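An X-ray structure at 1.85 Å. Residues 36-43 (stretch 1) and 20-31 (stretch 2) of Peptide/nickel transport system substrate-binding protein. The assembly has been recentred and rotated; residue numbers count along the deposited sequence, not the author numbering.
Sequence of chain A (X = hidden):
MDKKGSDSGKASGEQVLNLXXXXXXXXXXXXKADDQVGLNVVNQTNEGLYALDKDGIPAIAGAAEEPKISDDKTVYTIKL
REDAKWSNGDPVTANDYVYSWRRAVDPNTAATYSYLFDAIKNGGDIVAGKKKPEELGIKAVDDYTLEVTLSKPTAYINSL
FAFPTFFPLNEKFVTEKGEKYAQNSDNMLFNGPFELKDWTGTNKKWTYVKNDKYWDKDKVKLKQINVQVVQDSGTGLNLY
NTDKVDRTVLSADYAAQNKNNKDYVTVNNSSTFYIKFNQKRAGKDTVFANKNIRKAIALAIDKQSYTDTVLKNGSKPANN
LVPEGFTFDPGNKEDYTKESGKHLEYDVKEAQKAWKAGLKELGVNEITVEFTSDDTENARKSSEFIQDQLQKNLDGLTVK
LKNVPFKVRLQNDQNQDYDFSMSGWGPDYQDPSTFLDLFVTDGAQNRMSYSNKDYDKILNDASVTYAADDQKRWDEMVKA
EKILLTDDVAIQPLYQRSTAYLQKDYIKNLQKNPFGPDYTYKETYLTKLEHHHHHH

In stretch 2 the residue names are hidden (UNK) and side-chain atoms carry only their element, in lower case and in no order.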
# COMPACT_ATOMS: atom_id res chain seq x y z
N GLN A 36 -0.55 3.04 -3.03
CA GLN A 36 -0.90 4.06 -2.05
C GLN A 36 -1.52 5.31 -2.68
O GLN A 36 -2.34 5.98 -2.03
CB GLN A 36 0.29 4.43 -1.17
CG GLN A 36 1.33 5.33 -1.79
CD GLN A 36 2.43 5.71 -0.79
OE1 GLN A 36 3.60 5.50 -1.05
NE2 GLN A 36 2.04 6.24 0.38
N VAL A 37 -1.17 5.62 -3.93
CA VAL A 37 -1.66 6.84 -4.59
C VAL A 37 -3.13 6.69 -4.96
O VAL A 37 -3.98 7.51 -4.57
CB VAL A 37 -0.82 7.21 -5.83
CG1 VAL A 37 -1.45 8.36 -6.63
CG2 VAL A 37 0.59 7.58 -5.40
N GLY A 38 -3.43 5.62 -5.69
CA GLY A 38 -4.77 5.30 -6.07
C GLY A 38 -5.71 4.96 -4.92
O GLY A 38 -6.87 5.35 -4.93
N LEU A 39 -5.22 4.24 -3.91
CA LEU A 39 -6.08 3.88 -2.76
C LEU A 39 -6.43 5.11 -1.94
O LEU A 39 -7.52 5.20 -1.38
CB LEU A 39 -5.43 2.83 -1.88
CG LEU A 39 -5.39 1.46 -2.56
CD1 LEU A 39 -4.44 0.56 -1.81
CD2 LEU A 39 -6.75 0.80 -2.67
N ASN A 40 -5.51 6.06 -1.89
CA ASN A 40 -5.80 7.35 -1.23
C ASN A 40 -6.85 8.15 -2.00
O ASN A 40 -7.74 8.70 -1.38
CB ASN A 40 -4.53 8.17 -1.08
CG ASN A 40 -4.73 9.40 -0.22
OD1 ASN A 40 -5.06 9.30 0.96
ND2 ASN A 40 -4.55 10.57 -0.82
N VAL A 41 -6.79 8.16 -3.33
CA VAL A 41 -7.84 8.82 -4.15
C VAL A 41 -9.23 8.22 -3.88
O VAL A 41 -10.16 8.94 -3.49
CB VAL A 41 -7.53 8.75 -5.67
CG1 VAL A 41 -8.71 9.25 -6.52
CG2 VAL A 41 -6.30 9.57 -6.00
N VAL A 42 -9.38 6.91 -4.06
CA VAL A 42 -10.68 6.29 -3.86
C VAL A 42 -11.18 6.39 -2.41
O VAL A 42 -12.40 6.38 -2.18
CB VAL A 42 -10.78 4.83 -4.38
CG1 VAL A 42 -10.47 4.77 -5.86
CG2 VAL A 42 -9.91 3.90 -3.58
N ASN A 43 -10.28 6.52 -1.44
CA ASN A 43 -10.73 6.76 -0.06
C ASN A 43 -11.46 8.09 0.17
O ASN A 43 -12.26 8.21 1.11
CB ASN A 43 -9.58 6.66 0.93
CG ASN A 43 -10.08 6.47 2.35
OD1 ASN A 43 -10.89 5.57 2.62
ND2 ASN A 43 -9.64 7.33 3.27
N UNK A 20 0.26 18.22 -3.11
CA UNK A 20 1.08 17.59 -4.14
C UNK A 20 1.05 16.08 -3.98
O UNK A 20 0.73 15.55 -2.91
c UNK A 20 2.56 18.04 -4.07
o UNK A 20 3.17 17.46 -2.91
c UNK A 20 2.68 19.53 -4.03
N UNK A 21 1.39 15.38 -5.06
CA UNK A 21 1.57 13.94 -5.04
C UNK A 21 2.84 13.64 -5.84
O UNK A 21 3.21 14.42 -6.71
c UNK A 21 0.43 11.20 -4.14
c UNK A 21 0.34 13.27 -5.65
o UNK A 21 1.60 11.04 -3.71
o UNK A 21 -0.59 10.90 -3.49
c UNK A 21 0.27 11.75 -5.55
N UNK A 22 3.51 12.52 -5.55
CA UNK A 22 4.82 12.21 -6.15
C UNK A 22 4.76 11.38 -7.44
O UNK A 22 5.80 11.10 -8.03
c UNK A 22 5.67 11.48 -5.11
o UNK A 22 4.97 10.36 -4.62
N UNK A 23 3.57 10.98 -7.87
CA UNK A 23 3.40 10.07 -8.98
C UNK A 23 2.02 10.22 -9.58
O UNK A 23 1.07 10.59 -8.87
c UNK A 23 3.60 8.64 -8.52
N UNK A 24 1.93 9.90 -10.87
CA UNK A 24 0.65 9.78 -11.58
C UNK A 24 -0.15 8.63 -10.95
O UNK A 24 0.45 7.67 -10.45
c UNK A 24 0.89 9.49 -13.06
c UNK A 24 1.19 10.68 -13.98
c UNK A 24 1.38 10.15 -15.39
c UNK A 24 2.41 11.46 -13.54
N UNK A 25 -1.47 8.74 -10.99
CA UNK A 25 -2.34 7.70 -10.42
C UNK A 25 -2.24 6.40 -11.22
O UNK A 25 -2.53 6.39 -12.41
c UNK A 25 -3.81 8.16 -10.42
c UNK A 25 -3.99 9.40 -9.54
c UNK A 25 -5.31 10.11 -9.78
c UNK A 25 -4.73 7.04 -9.93
N UNK A 26 -1.84 5.28 -10.57
CA UNK A 26 -1.76 4.02 -11.31
C UNK A 26 -3.11 3.40 -11.60
O UNK A 26 -3.31 2.82 -12.69
c UNK A 26 -1.19 5.11 -9.26
c UNK A 26 -0.91 3.11 -10.40
c UNK A 26 -0.15 4.08 -9.55
N UNK A 27 -4.04 3.53 -10.65
CA UNK A 27 -5.39 2.99 -10.78
C UNK A 27 -6.31 3.73 -9.86
O UNK A 27 -5.93 4.03 -8.73
o UNK A 27 -6.74 0.99 -10.38
c UNK A 27 -5.42 1.51 -10.41
N UNK A 28 -7.54 3.99 -10.32
CA UNK A 28 -8.58 4.48 -9.43
C UNK A 28 -9.78 3.55 -9.44
O UNK A 28 -10.88 3.96 -9.11
c UNK A 28 -8.98 5.89 -9.82
N UNK A 29 -9.56 2.29 -9.80
CA UNK A 29 -10.60 1.26 -9.73
C UNK A 29 -10.53 0.69 -8.32
O UNK A 29 -9.53 0.09 -7.97
o UNK A 29 -11.79 -1.39 -9.80
c UNK A 29 -11.38 -0.91 -10.87
c UNK A 29 -10.31 0.19 -10.81
o UNK A 29 -11.78 -1.32 -12.00
N UNK A 30 -11.58 0.88 -7.51
CA UNK A 30 -11.52 0.47 -6.10
C UNK A 30 -11.30 -1.04 -5.91
O UNK A 30 -10.77 -1.44 -4.88
c UNK A 30 -12.73 0.94 -5.29
o UNK A 30 -13.95 0.45 -5.83
N UNK A 31 -11.69 -1.85 -6.89
CA UNK A 31 -11.43 -3.28 -6.82
C UNK A 31 -9.98 -3.63 -7.15
O UNK A 31 -9.38 -4.47 -6.48
o UNK A 31 -13.71 -3.71 -7.50
c UNK A 31 -12.17 -5.56 -7.56
c UNK A 31 -12.35 -4.06 -7.77
O HOH W 1 -3.26 10.24 -3.69
O HOH W 2 -0.99 8.61 -1.55

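Position 20 has three side-chain atoms, a carbon bearing one oxygen and one carbon, and lies out of reach of the helix 36-43; a beta-branched hydroxyl side chain is Thr 20. Position 21 carries three carbons in a row, the third bonded to two oxygens, the pattern of a carboxylate on a two-carbon arm: Glu 21. Its CD lies 3.8 Å from Val 37 CG2, and OE2 accepts a hydrogen bond from the backbone N of position 22 (3.0 Å, 156°).

Position 22 has one carbon and one oxygen and makes no contact with the helix: Ser 22. At 23 a single carbon points toward the helix, its CB 4.5 Å from Val 37 CG2, which identifies Ala 23. Position 24 has four carbons forked at the second, and its CA-to-CB bond points away from the helix; this is Leu 24. Four carbons also occur at 25, but here the fork is at the first and one arm is two carbons long: Ile 25. Its CG1 lies 4.0 Å from Val 37 CG1, and its CD1 3.9 Å from Val 41 CG2.

At 26 three carbons close a ring onto the backbone N, so the residue is Pro 26; its CD is 4.0 Å from Val 37 CB. Position 27 has one carbon and one oxygen, its CA-to-CB bond directed sideways, and these side-chain atoms do not touch the helix: Ser 27. Its OG accepts a hydrogen bond from the N of position 29 (3.2 Å, 162°). The lone carbon at 28, CB, sits 4.4 Å from Val 42 CG1: Ala 28. Position 29 has two carbons, the second with two oxygens, and points away: Asp 29. Position 30, one carbon and one oxygen, places CB 4.4 Å from Val 42 CG2: Ser 30. At 31 a carbon bearing one oxygen and one carbon points away, giving Thr 31, whose N donates to Asp 29 OD1 (2.9 Å).

No direct hydrogen bond crosses the interface, which buries 459 Å² and relies on apolar packing around Val 37, Val 41 and Val 42. Gly 38 permits a close backbone approach: its CA is 3.2 Å from Ser 27 O, a CA-H...O contact, and an ideal CB would clash with that oxygen at 2.1 Å. Water supplies the polar link. Water 1 donates to Glu 21 OE1 (2.8 Å) and Val 37 O (3.0 Å) while accepting from Asn 40 ND2 (3.2 Å); water 2 donates to Glu 21 OE1 and Gln 36 O, both at 3.0 Å.

Stretch 2 (20-31) TESALIPSADST
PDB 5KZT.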